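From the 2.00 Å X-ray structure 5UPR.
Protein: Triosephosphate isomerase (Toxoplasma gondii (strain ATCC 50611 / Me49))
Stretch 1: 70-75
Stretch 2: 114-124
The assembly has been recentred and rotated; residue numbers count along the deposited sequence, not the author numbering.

Stretch 1 (70-75) QDSSTQ
Stretch 2, residues 114-124: GESNQVVAKKV

How does stretch 2 begin, and what does E115 contribute? G114 to S116 form an extended loop, with E115 (phi/psi -85/120, chi1 m, chi2 t), its CA-to-CB bond directed toward stretch 1. Its OE2 lies 3.9 Å from D71 OD1, a like-charge approach made tolerable by K123 NZ, which salt-bridges E115 OE2 at 3.0 Å through a weak hydrogen bond.

What starts the helix, and where does it first touch? S116 (chi1 p) is the N-cap, its OG accepting from V119 N at 3.0 Å; the helix begins at N117 and continues beyond V124, near -60/-43. V119 (t) packs CG1 against T74 CG2 at 3.9 Å, two methyls in a buried place.

How do the lysines grip the irregular, mostly extended 71-73 segment and T74 (-59/-25, chi1 p)? K122, exposed, lays its aliphatic chain along T74, CD to CB 4.0 Å. K123 has its CA 4.5 Å from T74 CA; its chain (m, t, t, t) passes T74, CG to CG2 3.7 Å, and reaches D71 (chi1 t), where NZ donates to OD1 at 2.7 Å in a salt bridge. The long methylene chain suits burial, and the ammonium answers two carboxylates.

Does water help? One water donates to K123 O and S73 O, both 2.8 Å, and accepts from S72 OG at 2.9 Å, joining the backbones.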

ATOM      1  N   GLN A  70      -0.380  -4.500   6.515  1.00 18.44           N
ATOM      2  CA  GLN A  70      -1.851  -4.554   6.339  1.00 18.10           C
ATOM      3  C   GLN A  70      -2.328  -5.069   4.972  1.00 20.37           C
ATOM      4  O   GLN A  70      -3.569  -5.164   4.769  1.00 20.16           O
ATOM      5  CB  GLN A  70      -2.436  -3.146   6.589  1.00 18.04           C
ATOM      6  CG  GLN A  70      -2.330  -2.664   8.035  1.00 17.76           C
ATOM      7  CD  GLN A  70      -2.865  -1.234   8.242  1.00 19.12           C
ATOM      8  OE1 GLN A  70      -3.655  -0.710   7.390  1.00 18.57           O
ATOM      9  NE2 GLN A  70      -2.479  -0.605   9.375  1.00 17.69           N
ATOM     10  N   ASP A  71      -1.382  -5.362   4.051  1.00 21.21           N
ATOM     11  CA  ASP A  71      -1.701  -5.841   2.696  1.00 21.55           C
ATOM     12  C   ASP A  71      -0.379  -6.286   2.128  1.00 22.12           C
ATOM     13  O   ASP A  71       0.691  -5.982   2.686  1.00 22.21           O
ATOM     14  CB  ASP A  71      -2.270  -4.711   1.841  1.00 22.50           C
ATOM     15  CG  ASP A  71      -2.780  -5.148   0.449  1.00 21.09           C
ATOM     16  OD1 ASP A  71      -3.168  -6.309   0.212  1.00 20.26           O
ATOM     17  OD2 ASP A  71      -2.734  -4.263  -0.452  1.00 20.97           O
ATOM     18  N   SER A  72      -0.465  -7.049   1.038  1.00 21.12           N
ATOM     19  CA  SER A  72       0.715  -7.552   0.325  1.00 21.10           C
ATOM     20  C   SER A  72       0.330  -7.749  -1.150  1.00 20.17           C
ATOM     21  O   SER A  72      -0.800  -8.140  -1.406  1.00 20.67           O
ATOM     22  CB  SER A  72       1.012  -8.899   0.994  1.00 22.46           C
ATOM     23  OG  SER A  72       2.202  -9.324   0.565  1.00 26.22           O
ATOM     24  N   SER A  73       1.207  -7.409  -2.101  1.00 19.30           N
ATOM     25  CA  SER A  73       0.827  -7.356  -3.501  1.00 18.53           C
ATOM     26  C   SER A  73       0.523  -8.767  -4.119  1.00 19.70           C
ATOM     27  O   SER A  73       1.062  -9.818  -3.689  1.00 18.74           O
ATOM     28  CB  SER A  73       1.941  -6.680  -4.282  1.00 19.19           C
ATOM     29  OG  SER A  73       1.540  -6.437  -5.617  1.00 19.32           O
ATOM     30  N   THR A  74      -0.344  -8.762  -5.146  1.00 18.95           N
ATOM     31  CA  THR A  74      -0.455  -9.867  -6.056  1.00 20.22           C
ATOM     32  C   THR A  74       0.873 -10.163  -6.772  1.00 21.23           C
ATOM     33  O   THR A  74       1.081 -11.255  -7.261  1.00 20.21           O
ATOM     34  CB  THR A  74      -1.498  -9.640  -7.173  1.00 19.87           C
ATOM     35  OG1 THR A  74      -1.217  -8.417  -7.862  1.00 19.88           O
ATOM     36  CG2 THR A  74      -2.836  -9.563  -6.613  1.00 19.85           C
ATOM     37  N   GLN A  75       1.716  -9.147  -6.869  1.00 20.13           N
ATOM     38  CA  GLN A  75       3.007  -9.249  -7.585  1.00 20.57           C
ATOM     39  C   GLN A  75       4.016  -9.746  -6.558  1.00 20.46           C
ATOM     40  O   GLN A  75       4.264  -9.069  -5.548  1.00 19.85           O
ATOM     41  CB  GLN A  75       3.408  -7.902  -8.165  1.00 20.72           C
ATOM     42  CG  GLN A  75       2.288  -7.262  -8.985  1.00 21.63           C
ATOM     43  CD  GLN A  75       1.821  -8.159 -10.106  1.00 22.76           C
ATOM     44  OE1 GLN A  75       2.559  -8.343 -11.065  1.00 24.53           O
ATOM     45  NE2 GLN A  75       0.633  -8.699  -9.994  1.00 23.59           N
ATOM     46  N   GLY A 114     -12.684  -3.290  -5.468  1.00 18.73           N
ATOM     47  CA  GLY A 114     -11.886  -3.987  -4.479  1.00 19.61           C
ATOM     48  C   GLY A 114     -11.364  -5.331  -4.989  1.00 19.63           C
ATOM     49  O   GLY A 114     -11.455  -5.637  -6.176  1.00 18.30           O
ATOM     50  N   GLU A 115     -10.789  -6.066  -4.041  1.00 18.80           N
ATOM     51  CA  GLU A 115     -10.143  -7.367  -4.301  1.00 19.60           C
ATOM     52  C   GLU A 115     -11.184  -8.471  -4.269  1.00 19.56           C
ATOM     53  O   GLU A 115     -11.814  -8.699  -3.236  1.00 19.20           O
ATOM     54  CB  GLU A 115      -9.109  -7.619  -3.173  1.00 20.39           C
ATOM     55  CG  GLU A 115      -8.032  -6.569  -3.094  1.00 21.18           C
ATOM     56  CD  GLU A 115      -7.133  -6.623  -1.868  1.00 22.02           C
ATOM     57  OE1 GLU A 115      -7.125  -7.620  -1.063  1.00 23.19           O
ATOM     58  OE2 GLU A 115      -6.487  -5.542  -1.687  1.00 22.97           O
ATOM     59  N   SER A 116     -11.330  -9.190  -5.377  1.00 20.23           N
ATOM     60  CA  SER A 116     -12.185 -10.363  -5.443  1.00 20.85           C
ATOM     61  C   SER A 116     -11.635 -11.530  -4.638  1.00 20.83           C
ATOM     62  O   SER A 116     -10.448 -11.504  -4.182  1.00 18.19           O
ATOM     63  CB  SER A 116     -12.294 -10.816  -6.895  1.00 21.40           C
ATOM     64  OG  SER A 116     -11.043 -11.340  -7.353  1.00 21.46           O
ATOM     65  N   ASN A 117     -12.462 -12.577  -4.470  1.00 21.21           N
ATOM     66  CA  ASN A 117     -11.997 -13.808  -3.839  1.00 22.12           C
ATOM     67  C   ASN A 117     -10.739 -14.283  -4.522  1.00 22.01           C
ATOM     68  O   ASN A 117      -9.825 -14.727  -3.841  1.00 22.14           O
ATOM     69  CB  ASN A 117     -13.055 -14.913  -3.966  1.00 23.05           C
ATOM     70  CG  ASN A 117     -14.254 -14.669  -3.058  1.00 23.69           C
ATOM     71  OD1 ASN A 117     -14.232 -13.789  -2.185  1.00 24.25           O
ATOM     72  ND2 ASN A 117     -15.323 -15.458  -3.290  1.00 25.22           N
ATOM     73  N   GLN A 118     -10.715 -14.211  -5.853  1.00 21.83           N
ATOM     74  CA  GLN A 118      -9.573 -14.694  -6.650  1.00 23.95           C
ATOM     75  C   GLN A 118      -8.285 -13.864  -6.444  1.00 21.88           C
ATOM     76  O   GLN A 118      -7.201 -14.398  -6.329  1.00 21.25           O
ATOM     77  CB  GLN A 118      -9.951 -14.744  -8.165  1.00 24.84           C
ATOM     78  CG  GLN A 118     -11.012 -15.863  -8.454  1.00 26.78           C
ATOM     79  CD  GLN A 118     -12.432 -15.637  -7.838  1.00 27.52           C
ATOM     80  OE1 GLN A 118     -12.961 -14.469  -7.731  1.00 25.73           O
ATOM     81  NE2 GLN A 118     -13.090 -16.783  -7.423  1.00 27.90           N
ATOM     82  N   VAL A 119      -8.436 -12.541  -6.370  1.00 21.14           N
ATOM     83  CA  VAL A 119      -7.300 -11.640  -6.101  1.00 20.84           C
ATOM     84  C   VAL A 119      -6.722 -11.849  -4.712  1.00 19.19           C
ATOM     85  O   VAL A 119      -5.463 -11.939  -4.548  1.00 19.26           O
ATOM     86  CB  VAL A 119      -7.685 -10.173  -6.374  1.00 21.06           C
ATOM     87  CG1 VAL A 119      -6.657  -9.208  -5.785  1.00 20.18           C
ATOM     88  CG2 VAL A 119      -7.892  -9.956  -7.873  1.00 22.18           C
ATOM     89  N   VAL A 120      -7.611 -12.004  -3.720  1.00 18.01           N
ATOM     90  CA  VAL A 120      -7.132 -12.301  -2.359  1.00 18.16           C
ATOM     91  C   VAL A 120      -6.330 -13.602  -2.374  1.00 18.47           C
ATOM     92  O   VAL A 120      -5.246 -13.701  -1.761  1.00 17.54           O
ATOM     93  CB  VAL A 120      -8.304 -12.353  -1.336  1.00 18.39           C
ATOM     94  CG1 VAL A 120      -7.801 -12.889   0.010  1.00 19.36           C
ATOM     95  CG2 VAL A 120      -9.009 -11.002  -1.206  1.00 18.98           C
ATOM     96  N   ALA A 121      -6.881 -14.618  -3.054  1.00 19.10           N
ATOM     97  CA  ALA A 121      -6.212 -15.911  -3.108  1.00 20.34           C
ATOM     98  C   ALA A 121      -4.816 -15.803  -3.741  1.00 21.67           C
ATOM     99  O   ALA A 121      -3.840 -16.443  -3.265  1.00 22.65           O
ATOM    100  CB  ALA A 121      -7.077 -16.873  -3.882  1.00 20.91           C
ATOM    101  N   LYS A 122      -4.722 -15.037  -4.844  1.00 22.01           N
ATOM    102  CA  LYS A 122      -3.428 -14.820  -5.479  1.00 24.09           C
ATOM    103  C   LYS A 122      -2.441 -14.135  -4.533  1.00 23.31           C
ATOM    104  O   LYS A 122      -1.258 -14.515  -4.485  1.00 21.49           O
ATOM    105  CB  LYS A 122      -3.590 -13.990  -6.739  1.00 28.17           C
ATOM    106  CG  LYS A 122      -2.340 -13.731  -7.541  1.00 32.72           C
ATOM    107  CD  LYS A 122      -2.669 -13.075  -8.882  1.00 35.25           C
ATOM    108  CE  LYS A 122      -1.380 -12.882  -9.667  1.00 38.04           C
ATOM    109  NZ  LYS A 122      -0.937 -14.061 -10.443  1.00 39.69           N
ATOM    110  N   LYS A 123      -2.919 -13.141  -3.754  1.00 21.28           N
ATOM    111  CA  LYS A 123      -2.040 -12.516  -2.763  1.00 20.71           C
ATOM    112  C   LYS A 123      -1.570 -13.549  -1.721  1.00 20.73           C
ATOM    113  O   LYS A 123      -0.392 -13.526  -1.327  1.00 20.99           O
ATOM    114  CB  LYS A 123      -2.709 -11.352  -2.077  1.00 19.80           C
ATOM    115  CG  LYS A 123      -3.000 -10.155  -2.932  1.00 20.35           C
ATOM    116  CD  LYS A 123      -3.713  -8.996  -2.233  1.00 19.55           C
ATOM    117  CE  LYS A 123      -3.689  -7.809  -3.121  1.00 20.93           C
ATOM    118  NZ  LYS A 123      -3.760  -6.528  -2.429  1.00 21.82           N
ATOM    119  N   VAL A 124      -2.482 -14.405  -1.269  1.00 21.08           N
ATOM    120  CA  VAL A 124      -2.150 -15.397  -0.224  1.00 22.23           C
ATOM    121  C   VAL A 124      -1.041 -16.342  -0.736  1.00 22.71           C
ATOM    122  O   VAL A 124      -0.023 -16.565  -0.052  1.00 21.40           O
ATOM    123  CB  VAL A 124      -3.364 -16.198   0.280  1.00 22.43           C
ATOM    124  CG1 VAL A 124      -2.923 -17.281   1.270  1.00 23.31           C
ATOM    125  CG2 VAL A 124      -4.403 -15.299   0.957  1.00 21.36           C
TER
HETATM  126  O   HOH W   1      -5.472  -7.599   1.101  1.00 16.78           O
HETATM  127  O   HOH W   2       1.286 -11.273  -1.356  1.00 19.55           O